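Local coordinates for protein halotolerant alpha-type carbonic anhydrase (dCA II) (Dunaliella salina, PDB 1Y7W) that catalyses the reversible hydration of carbon dioxide as an alpha-type zinc carbonic anhydrase that stays active in the high-salt surroundings of a halotolerant alga, at residues L61-R67 and E285-Y291; T70-N76 and N111-I117; T89-V95 and G205-I211; L97-M101 and V262-H267. All coordinates share one frame; numbering follows the deposited sequence.

Contact 1. Residues L61-R67 and E285-Y291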
# COMPACT_ATOMS: atom_id res chain seq x y z
N LEU A 61 19.31 -7.67 -5.83
CA LEU A 61 18.90 -6.33 -6.30
C LEU A 61 19.99 -5.75 -7.23
O LEU A 61 21.19 -5.87 -6.95
CB LEU A 61 18.67 -5.40 -5.09
CG LEU A 61 17.59 -5.93 -4.14
CD1 LEU A 61 17.42 -4.99 -2.92
CD2 LEU A 61 16.28 -6.06 -4.90
N MET A 62 19.54 -5.12 -8.31
CA MET A 62 20.42 -4.51 -9.29
C MET A 62 20.58 -3.00 -9.02
O MET A 62 19.85 -2.40 -8.22
CB MET A 62 19.85 -4.74 -10.70
CG MET A 62 19.67 -6.20 -11.10
SD MET A 62 21.32 -7.13 -11.13
CE MET A 62 21.30 -7.96 -9.64
N GLU A 63 21.57 -2.41 -9.69
CA GLU A 63 21.86 -0.99 -9.56
C GLU A 63 20.80 -0.18 -10.28
O GLU A 63 20.36 -0.54 -11.34
CB GLU A 63 23.26 -0.67 -10.10
CG GLU A 63 24.39 -1.38 -9.31
CD GLU A 63 24.34 -1.13 -7.80
OE1 GLU A 63 23.95 -0.00 -7.39
OE2 GLU A 63 24.70 -2.05 -7.00
N PRO A 64 20.37 0.93 -9.68
CA PRO A 64 19.35 1.76 -10.31
C PRO A 64 19.62 2.18 -11.72
O PRO A 64 18.68 2.21 -12.51
CB PRO A 64 19.25 2.97 -9.38
CG PRO A 64 19.67 2.40 -8.05
CD PRO A 64 20.81 1.51 -8.40
N SER A 65 20.87 2.53 -12.04
CA SER A 65 21.14 2.98 -13.40
C SER A 65 20.90 1.88 -14.43
O SER A 65 20.75 2.18 -15.60
CB SER A 65 22.57 3.52 -13.53
OG SER A 65 23.51 2.46 -13.29
N SER A 66 20.83 0.61 -14.00
CA SER A 66 20.58 -0.46 -14.99
C SER A 66 19.10 -0.66 -15.29
O SER A 66 18.74 -1.51 -16.11
CB SER A 66 21.19 -1.79 -14.52
OG SER A 66 20.56 -2.33 -13.36
N ARG A 67 18.24 0.13 -14.64
CA ARG A 67 16.80 0.02 -14.86
C ARG A 67 16.37 0.92 -15.99
O ARG A 67 16.44 2.13 -15.84
CB ARG A 67 16.00 0.41 -13.60
CG ARG A 67 14.50 0.25 -13.76
CD ARG A 67 13.80 0.60 -12.46
NE ARG A 67 12.35 0.35 -12.50
CZ ARG A 67 11.57 0.57 -11.44
NH1 ARG A 67 10.25 0.33 -11.50
NH2 ARG A 67 12.14 1.05 -10.34
N GLU A 285 13.79 -7.45 -13.29
CA GLU A 285 14.84 -7.42 -12.25
C GLU A 285 14.25 -6.48 -11.21
O GLU A 285 13.25 -5.80 -11.49
CB GLU A 285 16.18 -6.84 -12.73
CG GLU A 285 16.88 -7.64 -13.81
CD GLU A 285 17.45 -8.95 -13.31
OE1 GLU A 285 17.45 -9.18 -12.07
OE2 GLU A 285 17.89 -9.78 -14.17
N VAL A 286 14.82 -6.47 -10.01
CA VAL A 286 14.33 -5.59 -8.93
C VAL A 286 15.58 -4.77 -8.63
O VAL A 286 16.67 -5.30 -8.64
CB VAL A 286 13.86 -6.43 -7.72
CG1 VAL A 286 13.25 -5.49 -6.61
CG2 VAL A 286 12.75 -7.41 -8.18
N TYR A 287 15.40 -3.49 -8.33
CA TYR A 287 16.55 -2.59 -8.13
C TYR A 287 16.61 -2.05 -6.71
O TYR A 287 15.60 -1.92 -6.06
CB TYR A 287 16.44 -1.46 -9.19
CG TYR A 287 16.24 -2.02 -10.57
CD1 TYR A 287 14.97 -2.37 -11.04
CD2 TYR A 287 17.34 -2.28 -11.40
CE1 TYR A 287 14.79 -2.95 -12.29
CE2 TYR A 287 17.18 -2.88 -12.64
CZ TYR A 287 15.92 -3.20 -13.08
OH TYR A 287 15.77 -3.68 -14.33
N LYS A 288 17.82 -1.78 -6.23
CA LYS A 288 18.01 -1.24 -4.89
C LYS A 288 18.28 0.26 -4.91
O LYS A 288 19.16 0.74 -5.63
CB LYS A 288 19.17 -1.95 -4.18
CG LYS A 288 20.47 -1.99 -4.94
CD LYS A 288 21.44 -2.72 -4.07
CE LYS A 288 22.76 -3.00 -4.76
NZ LYS A 288 23.58 -3.78 -3.71
N TYR A 289 17.55 0.97 -4.08
CA TYR A 289 17.65 2.42 -3.99
C TYR A 289 18.03 2.85 -2.58
O TYR A 289 17.55 2.32 -1.58
CB TYR A 289 16.31 3.04 -4.40
CG TYR A 289 15.92 2.79 -5.84
CD1 TYR A 289 15.18 1.66 -6.20
CD2 TYR A 289 16.34 3.65 -6.86
CE1 TYR A 289 14.90 1.38 -7.53
CE2 TYR A 289 16.04 3.40 -8.21
CZ TYR A 289 15.32 2.26 -8.53
OH TYR A 289 14.97 1.99 -9.83
N ASN A 290 18.90 3.85 -2.51
CA ASN A 290 19.40 4.41 -1.27
C ASN A 290 20.20 3.41 -0.44
O ASN A 290 20.27 3.54 0.77
CB ASN A 290 18.26 4.99 -0.39
CG ASN A 290 17.39 5.99 -1.16
OD1 ASN A 290 17.89 6.89 -1.82
ND2 ASN A 290 16.08 5.81 -1.09
N TYR A 291 20.78 2.40 -1.08
CA TYR A 291 21.61 1.44 -0.34
C TYR A 291 23.08 1.92 -0.33
O TYR A 291 23.40 2.94 -1.01
CB TYR A 291 21.56 0.05 -0.98
CG TYR A 291 20.39 -0.84 -0.57
CD1 TYR A 291 20.63 -2.11 -0.03
CD2 TYR A 291 19.06 -0.42 -0.72
CE1 TYR A 291 19.57 -2.95 0.36
CE2 TYR A 291 18.01 -1.25 -0.34
CZ TYR A 291 18.26 -2.51 0.21
OH TYR A 291 17.24 -3.33 0.62
OXT TYR A 291 23.91 1.24 0.35
O HOH W 1 16.25 3.36 -11.63
O HOH W 2 17.84 -4.49 -15.97
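Arg67 lies across the face of the Tyr287 ring, its CB 3.5 Å from the ring centroid and only 7° off the normal, a CH-pi contact. With CG anti to the backbone N (chi1 -177°) and the chain extended from there to NE, the aliphatic part runs on over the ring, CG near CE1 and CD near CD1, and brings the guanidinium nearly parallel to the ring plane. NH2 then donates to Tyr289 OH (3.0 Å), which sits in the guanidinium plane, while the ring of Tyr289 is turned well away from that plane. Ser66 OG comes to the Tyr287 ring from its edge, 3.5 Å from CE2; its hydrogen bond to Glu63 O, shared with Ser66 N, fixes the hydroxyl there. Pro64 brings CB to 3.4 Å from Tyr289 CE2, and a water joins Pro64 O to Tyr289 OH. Leu61 CD2 packs on Val286 CG1 at 3.5 Å. The backbones are bridged once, Met62 N donating to Val286 O and Lys288 N to Met62 O, each 2.9 Å. Strand 287-289 is an outermost strand of the large mixed sheet, so the loop 61-67 borders that edge; strand 224-229, on the inner side, supplies Asp228, salt-bridged to Arg67 NH1, and Tyr224, stacked on Tyr289.

Contact 2. Residues T70-N76 and N111-I117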
# COMPACT_ATOMS: atom_id res chain seq x y z
N THR A 70 12.72 3.93 -15.87
CA THR A 70 12.21 4.44 -14.59
C THR A 70 13.37 4.81 -13.66
O THR A 70 14.30 4.03 -13.48
CB THR A 70 11.31 3.36 -13.89
OG1 THR A 70 10.32 2.90 -14.79
CG2 THR A 70 10.59 3.93 -12.62
N SER A 71 13.32 6.01 -13.07
CA SER A 71 14.37 6.46 -12.14
C SER A 71 13.88 6.20 -10.72
O SER A 71 12.73 5.77 -10.53
CB SER A 71 14.54 8.00 -12.23
OG SER A 71 13.34 8.64 -11.73
N ALA A 72 14.77 6.49 -9.75
CA ALA A 72 14.47 6.47 -8.32
C ALA A 72 13.36 7.50 -8.11
O ALA A 72 13.20 8.41 -8.93
CB ALA A 72 15.68 6.98 -7.51
N VAL A 73 12.59 7.37 -7.03
CA VAL A 73 11.58 8.38 -6.74
C VAL A 73 12.27 9.49 -5.94
O VAL A 73 13.21 9.23 -5.17
CB VAL A 73 10.41 7.82 -5.91
CG1 VAL A 73 10.90 7.30 -4.58
CG2 VAL A 73 9.29 8.95 -5.72
N SER A 74 11.90 10.74 -6.24
CA SER A 74 12.37 11.87 -5.43
C SER A 74 11.17 12.02 -4.45
O SER A 74 10.10 12.49 -4.85
CB SER A 74 12.52 13.15 -6.27
OG SER A 74 13.72 13.08 -7.05
N LEU A 75 11.37 11.62 -3.21
CA LEU A 75 10.31 11.61 -2.21
C LEU A 75 9.78 13.01 -1.88
O LEU A 75 8.62 13.13 -1.49
CB LEU A 75 10.79 10.90 -0.92
CG LEU A 75 11.05 9.39 -1.06
CD1 LEU A 75 11.74 8.83 0.22
CD2 LEU A 75 9.68 8.67 -1.31
N ASN A 76 10.62 14.04 -2.06
CA ASN A 76 10.23 15.41 -1.82
C ASN A 76 9.44 15.59 -0.51
O ASN A 76 9.96 15.16 0.55
CB ASN A 76 9.51 15.90 -3.06
CG ASN A 76 10.48 16.05 -4.24
OD1 ASN A 76 11.68 16.24 -4.02
ND2 ASN A 76 9.99 16.00 -5.45
N ASN A 111 5.03 20.20 -3.21
CA ASN A 111 6.16 19.36 -2.80
C ASN A 111 5.93 17.91 -3.14
O ASN A 111 6.37 17.02 -2.42
CB ASN A 111 6.39 19.52 -1.31
CG ASN A 111 6.65 20.96 -0.93
OD1 ASN A 111 7.63 21.54 -1.40
ND2 ASN A 111 5.76 21.56 -0.11
N LEU A 112 5.27 17.68 -4.26
CA LEU A 112 4.93 16.32 -4.68
C LEU A 112 6.17 15.49 -5.06
O LEU A 112 7.18 16.03 -5.55
CB LEU A 112 4.01 16.38 -5.86
CG LEU A 112 2.62 17.01 -5.56
CD1 LEU A 112 1.80 16.98 -6.84
CD2 LEU A 112 1.89 16.24 -4.46
N PRO A 113 6.13 14.18 -4.80
CA PRO A 113 7.28 13.36 -5.16
C PRO A 113 7.29 13.25 -6.68
O PRO A 113 6.25 13.42 -7.32
CB PRO A 113 6.96 11.99 -4.48
CG PRO A 113 5.45 11.99 -4.39
CD PRO A 113 5.14 13.43 -4.00
N THR A 114 8.46 12.98 -7.27
CA THR A 114 8.51 12.82 -8.72
C THR A 114 9.25 11.53 -9.12
O THR A 114 10.10 11.03 -8.40
CB THR A 114 9.26 14.00 -9.45
OG1 THR A 114 10.63 14.01 -9.02
CG2 THR A 114 8.64 15.35 -9.08
N ILE A 115 8.94 11.06 -10.32
CA ILE A 115 9.67 9.91 -10.87
C ILE A 115 9.81 10.19 -12.36
O ILE A 115 8.85 10.67 -13.00
CB ILE A 115 8.89 8.58 -10.71
CG1 ILE A 115 8.53 8.37 -9.23
CG2 ILE A 115 9.80 7.37 -11.27
CD1 ILE A 115 7.61 7.08 -9.01
N GLU A 116 10.99 9.90 -12.90
CA GLU A 116 11.19 10.10 -14.32
C GLU A 116 10.81 8.79 -14.97
O GLU A 116 11.41 7.74 -14.68
CB GLU A 116 12.64 10.44 -14.66
CG GLU A 116 12.76 10.73 -16.15
CD GLU A 116 14.21 10.79 -16.64
OE1 GLU A 116 14.85 9.76 -16.59
OE2 GLU A 116 14.68 11.84 -17.07
N ILE A 117 9.83 8.87 -15.85
CA ILE A 117 9.31 7.68 -16.50
C ILE A 117 9.28 7.85 -18.00
O ILE A 117 8.68 8.81 -18.54
CB ILE A 117 7.88 7.32 -15.98
CG1 ILE A 117 7.95 6.94 -14.50
CG2 ILE A 117 7.32 6.09 -16.74
CD1 ILE A 117 6.59 6.85 -13.87
O HOH W 3 11.59 16.29 -7.80
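Ile115 spreads its two branches over the loop opposite, CG1 lying 3.6 Å from Val73 CG2 and CG2 meeting Thr70 CG2 and the carbonyl oxygen of Ser71. The setting is the border of the central mixed beta-sheet of the alpha-carbonic anhydrase fold: strand 114-117 is one of its outermost strands, and the segment 70-76 runs antiparallel beside it in two short ladders whose registers differ by one residue. Val73 CG2, placed anti to its own nitrogen, is the methyl that reaches both Ile115 and Pro113 CB. Against this apolar side, His243 of strand 240-251 touches Val73 and Ile115, and Phe124 of strand 120-133 touches Ile115 and Ile117.

In one ladder Ser74 and Thr114 form an antiparallel hydrogen-bonded pair, Ser74 N giving a nearly straight bond to Thr114 O (2.8 Å, 173°). The return bond, from Thr114 N to Ser74 O, arrives on a lone pair of that carbonyl. Where the register slips, a side chain substitutes for the backbone: Ser71 N donates to Glu116 O, but Glu116 N finds Ser71 OG, at 2.9 Å. A chi1 of 67° holds this hydroxyl between the nitrogen and carbonyl carbon of Ser71, where it both accepts from Glu116 and donates to Ala72 O.

At the far end the Asn76 amide crosses to the chain preceding the strand, ND2 donating to Leu112 O at 2.8 Å, and a water accepts from the same ND2 at 2.9 Å while also hydrogen-bonded to Thr114 OG1.

Contact 3. Residues T89-V95 and G205-I211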
# COMPACT_ATOMS: atom_id res chain seq x y z
N THR A 89 1.58 17.09 4.97
CA THR A 89 0.71 16.59 6.04
C THR A 89 -0.57 16.18 5.35
O THR A 89 -1.16 16.97 4.62
CB THR A 89 0.36 17.66 7.07
OG1 THR A 89 1.58 18.08 7.72
CG2 THR A 89 -0.63 17.04 8.13
N LEU A 90 -1.04 14.96 5.59
CA LEU A 90 -2.29 14.49 4.99
C LEU A 90 -3.37 15.13 5.85
O LEU A 90 -3.46 14.88 7.04
CB LEU A 90 -2.35 12.96 5.09
CG LEU A 90 -1.17 12.28 4.37
CD1 LEU A 90 -1.45 10.79 4.40
CD2 LEU A 90 -1.05 12.77 2.92
N THR A 91 -4.21 15.94 5.22
CA THR A 91 -5.23 16.67 5.95
C THR A 91 -6.67 16.22 5.66
O THR A 91 -6.95 15.67 4.59
CB THR A 91 -5.08 18.19 5.67
OG1 THR A 91 -5.59 18.47 4.37
CG2 THR A 91 -3.63 18.60 5.74
N ASN A 92 -7.58 16.47 6.61
CA ASN A 92 -8.99 16.08 6.46
C ASN A 92 -8.96 14.53 6.20
O ASN A 92 -9.64 14.01 5.31
CB ASN A 92 -9.66 16.83 5.28
CG ASN A 92 -11.14 16.48 5.11
OD1 ASN A 92 -11.80 15.99 6.04
ND2 ASN A 92 -11.69 16.75 3.91
N ALA A 93 -8.11 13.85 6.96
CA ALA A 93 -7.97 12.41 6.83
C ALA A 93 -9.24 11.68 7.33
O ALA A 93 -9.94 12.15 8.23
CB ALA A 93 -6.74 11.97 7.63
N LYS A 94 -9.55 10.55 6.69
CA LYS A 94 -10.72 9.72 7.02
C LYS A 94 -10.33 8.23 6.85
O LYS A 94 -9.45 7.88 6.04
CB LYS A 94 -11.85 10.07 6.07
CG LYS A 94 -12.24 11.55 6.18
CD LYS A 94 -13.31 11.94 5.19
CE LYS A 94 -13.74 13.38 5.55
NZ LYS A 94 -14.86 13.94 4.69
N VAL A 95 -10.93 7.35 7.63
CA VAL A 95 -10.57 5.93 7.51
C VAL A 95 -11.86 5.13 7.27
O VAL A 95 -12.95 5.54 7.70
CB VAL A 95 -9.83 5.47 8.78
CG1 VAL A 95 -10.72 5.65 10.01
CG2 VAL A 95 -9.42 3.99 8.64
N GLY A 205 -15.24 6.59 5.64
CA GLY A 205 -14.95 8.02 5.73
C GLY A 205 -15.06 8.66 7.10
O GLY A 205 -15.49 9.81 7.22
N VAL A 206 -14.68 7.91 8.13
CA VAL A 206 -14.70 8.33 9.52
C VAL A 206 -13.50 9.28 9.78
O VAL A 206 -12.36 8.94 9.52
CB VAL A 206 -14.58 7.05 10.42
CG1 VAL A 206 -14.41 7.39 11.94
CG2 VAL A 206 -15.83 6.16 10.14
N SER A 207 -13.76 10.46 10.31
CA SER A 207 -12.66 11.41 10.54
C SER A 207 -11.61 11.00 11.53
O SER A 207 -11.94 10.50 12.59
CB SER A 207 -13.23 12.76 10.98
OG SER A 207 -13.96 13.28 9.88
N ILE A 208 -10.35 11.20 11.17
CA ILE A 208 -9.28 10.92 12.09
C ILE A 208 -8.33 12.14 11.98
O ILE A 208 -8.52 12.99 11.11
CB ILE A 208 -8.56 9.61 11.75
CG1 ILE A 208 -8.14 9.62 10.29
CG2 ILE A 208 -9.45 8.42 12.12
CD1 ILE A 208 -7.09 8.51 9.96
N ASP A 209 -7.36 12.21 12.88
CA ASP A 209 -6.42 13.32 12.94
C ASP A 209 -5.53 13.39 11.72
O ASP A 209 -5.32 12.39 11.03
CB ASP A 209 -5.47 13.20 14.15
CG ASP A 209 -6.16 13.34 15.49
OD1 ASP A 209 -7.27 13.87 15.57
OD2 ASP A 209 -5.55 12.89 16.48
N ASN A 210 -4.98 14.58 11.49
CA ASN A 210 -4.08 14.79 10.37
C ASN A 210 -2.87 13.92 10.54
O ASN A 210 -2.51 13.55 11.66
CB ASN A 210 -3.64 16.22 10.31
CG ASN A 210 -4.76 17.13 9.91
OD1 ASN A 210 -5.72 16.73 9.21
ND2 ASN A 210 -4.63 18.40 10.31
N ILE A 211 -2.20 13.63 9.43
CA ILE A 211 -1.05 12.71 9.48
C ILE A 211 0.22 13.30 8.86
O ILE A 211 0.20 13.76 7.72
CB ILE A 211 -1.43 11.44 8.67
CG1 ILE A 211 -2.69 10.80 9.31
CG2 ILE A 211 -0.23 10.48 8.56
CD1 ILE A 211 -3.23 9.58 8.49
O HOH W 4 -11.03 14.40 8.90
O HOH W 5 -7.83 15.12 9.61
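Asn210 reaches across to the loop residues Thr91 and Asn92. CB lies 3.5 Å from Leu90 O and 3.8 Å from Thr89 CG2; CG passes close to Thr91 CA; and OD1, at the tip, accepts from Asn92 N at 3.2 Å, with the donor tilted out of the amide carbonyl plane. The two segments are antiparallel and pair at both ends, in two small sheets set apart from the central sheet of the carbonic anhydrase fold, and a G1 beta bulge at Gly205 and Val206, both opposite Val95, starts one of them. The positive phi of Gly205 suits glycine.

Leu90 with Ile211 and Val95 with Val206 are hydrogen-bonded pairs; Lys94 with Ser207 is a non-hydrogen-bonded one. Between these pairs the chains are widest apart at Asn92 and Asp209, with the Ala93 methyl pointing toward the other segment. The Ala93 carbonyl receives Ile208 N in an almost linear bond (172°), but from above the carbonyl plane, not on a lone pair.

One side of the strands is apolar. Val95 CG1, with a chi1 of 60° that sets it between nitrogen and carbonyl carbon, meets Ile208 CG2 at 3.7 Å, the two side chains crossing at about a right angle. Ala93 CB adds a contact to Ile208 CG1. Helix 181-195 packs here, Ile190 against Val95 and Phe182 against Ile211. Midway, Asn92 ND2 is hydrogen-bonded to Asp106, and the side chain of Thr89 lies about 4 Å from the bound sodium ion.

Beside Ala93 a water accepts from Ala93 N at 3.0 Å and lies 2.7 Å from Asn210 OD1.

Contact 4. Residues L97-M101 and V262-H267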
# COMPACT_ATOMS: atom_id res chain seq x y z
N LEU A 97 -13.91 1.90 8.08
CA LEU A 97 -13.88 0.87 9.10
C LEU A 97 -14.30 -0.49 8.54
O LEU A 97 -15.40 -1.00 8.80
CB LEU A 97 -14.77 1.28 10.29
CG LEU A 97 -14.27 2.54 10.99
CD1 LEU A 97 -15.13 2.77 12.29
CD2 LEU A 97 -12.73 2.41 11.34
N GLU A 98 -13.44 -1.07 7.70
CA GLU A 98 -13.69 -2.38 7.14
C GLU A 98 -12.35 -2.94 6.72
O GLU A 98 -11.29 -2.32 6.94
CB GLU A 98 -14.64 -2.30 5.92
CG GLU A 98 -14.09 -1.46 4.76
CD GLU A 98 -15.11 -1.34 3.60
OE1 GLU A 98 -16.25 -1.85 3.72
OE2 GLU A 98 -14.75 -0.75 2.55
N GLN A 99 -12.38 -4.12 6.14
CA GLN A 99 -11.14 -4.76 5.68
C GLN A 99 -10.19 -3.79 4.95
O GLN A 99 -10.65 -3.03 4.08
CB GLN A 99 -11.52 -5.90 4.73
CG GLN A 99 -10.33 -6.80 4.27
CD GLN A 99 -10.73 -7.70 3.10
OE1 GLN A 99 -11.03 -8.89 3.27
NE2 GLN A 99 -10.74 -7.15 1.93
N GLY A 100 -8.89 -3.79 5.32
CA GLY A 100 -7.89 -2.95 4.66
C GLY A 100 -7.72 -1.55 5.24
O GLY A 100 -6.70 -0.91 5.04
N MET A 101 -8.74 -1.08 5.93
CA MET A 101 -8.75 0.22 6.61
C MET A 101 -8.20 1.37 5.81
O MET A 101 -7.27 2.06 6.23
CB MET A 101 -8.02 0.10 7.96
CG MET A 101 -8.82 -0.82 8.90
SD MET A 101 -8.34 -0.70 10.66
CE MET A 101 -8.84 0.95 10.80
N VAL A 262 -12.21 -4.45 13.37
CA VAL A 262 -12.78 -3.65 12.32
C VAL A 262 -13.21 -4.52 11.15
O VAL A 262 -14.34 -4.39 10.64
CB VAL A 262 -11.69 -2.60 11.86
CG1 VAL A 262 -12.13 -1.84 10.58
CG2 VAL A 262 -11.46 -1.62 13.06
N THR A 263 -12.34 -5.44 10.75
CA THR A 263 -12.68 -6.25 9.58
C THR A 263 -13.90 -7.16 9.78
O THR A 263 -14.80 -7.20 8.92
CB THR A 263 -11.46 -7.13 9.09
OG1 THR A 263 -10.38 -6.26 8.65
CG2 THR A 263 -11.88 -8.04 7.91
N MET A 264 -13.92 -7.89 10.89
CA MET A 264 -15.04 -8.81 11.13
C MET A 264 -16.26 -8.04 11.63
O MET A 264 -17.40 -8.47 11.42
CB MET A 264 -14.64 -9.90 12.11
CG MET A 264 -13.49 -10.76 11.63
SD MET A 264 -13.62 -11.24 9.90
CE MET A 264 -15.11 -12.21 9.91
N GLY A 265 -16.01 -6.90 12.29
CA GLY A 265 -17.11 -6.09 12.78
C GLY A 265 -17.87 -5.51 11.58
O GLY A 265 -19.08 -5.31 11.68
N ALA A 266 -17.18 -5.26 10.46
CA ALA A 266 -17.85 -4.72 9.27
C ALA A 266 -18.60 -5.74 8.43
O ALA A 266 -19.68 -5.44 7.93
CB ALA A 266 -16.86 -3.98 8.37
N HIS A 267 -17.99 -6.91 8.24
CA HIS A 267 -18.59 -7.97 7.43
C HIS A 267 -18.16 -9.29 8.08
O HIS A 267 -16.98 -9.65 8.09
CB HIS A 267 -18.05 -7.96 5.97
CG HIS A 267 -18.09 -6.61 5.29
ND1 HIS A 267 -19.18 -6.17 4.57
CD2 HIS A 267 -17.19 -5.60 5.28
CE1 HIS A 267 -18.96 -4.93 4.15
NE2 HIS A 267 -17.76 -4.56 4.57
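His267 and Glu98 meet through a single hydrogen bond, NE2 to OE1 at 3.2 Å and nearly straight (170°). The carboxylate oxygen sits at the edge of the imidazole, close to its plane, and is approached on its anti side; the two flat groups are turned 40° from each other. A chi1 of 61° for Glu98 puts CG between its nitrogen and carbonyl carbon, and the extended chain carries OE1 to the ring, while CB stays behind against Ala266 CB at 3.7 Å. That methyl also abuts Leu97 O.

One helical turn earlier, Val262 CG1 fits against the backbone between Leu97 and Glu98, 3.3 Å from Glu98 N, and touches Met101 CG at 3.8 Å. Thr263 CG2 meets Gln99 CB at a slant, with Thr263 OG1 bonded back to Phe259 O.

A type II beta turn from Glu98 to Met101 shapes the loop, closed by Met101 N to Glu98 O, with Gly100 at backbone angles that call for glycine. Gly100 N is hydrogen-bonded to His133 NE2 and its backbone pairs with that of Phe131, both of strand 120-133; Ile190 of helix 181-195 touches Leu97 and Met101, and the end of helix 253-266 packs across the turn.

How the contacts relate
Contacts 1 and 2 both lie at borders of the large mixed sheet, at strands 287-289 and 114-117, and touch where Tyr289 packs on Ala72; the loop between strands 55-56 and 89-90 serves both. Contacts 3 and 4 lie on the opposite side of the chain's centre from contact 1, their own centres about 17 Å apart, and meet where Val95 packs on Met101 and Val206 on Leu97. None is wholly core, but contacts 1 and 3 have more exposed residues, contact 4 none. Contact 1 relies on an arginine over a tyrosine, contact 2 on ladders eked out by side-chain bonds, contact 3 on paired strands with a bridging water, and contact 4 on helix-to-turn packing with one histidine-carboxylate bond.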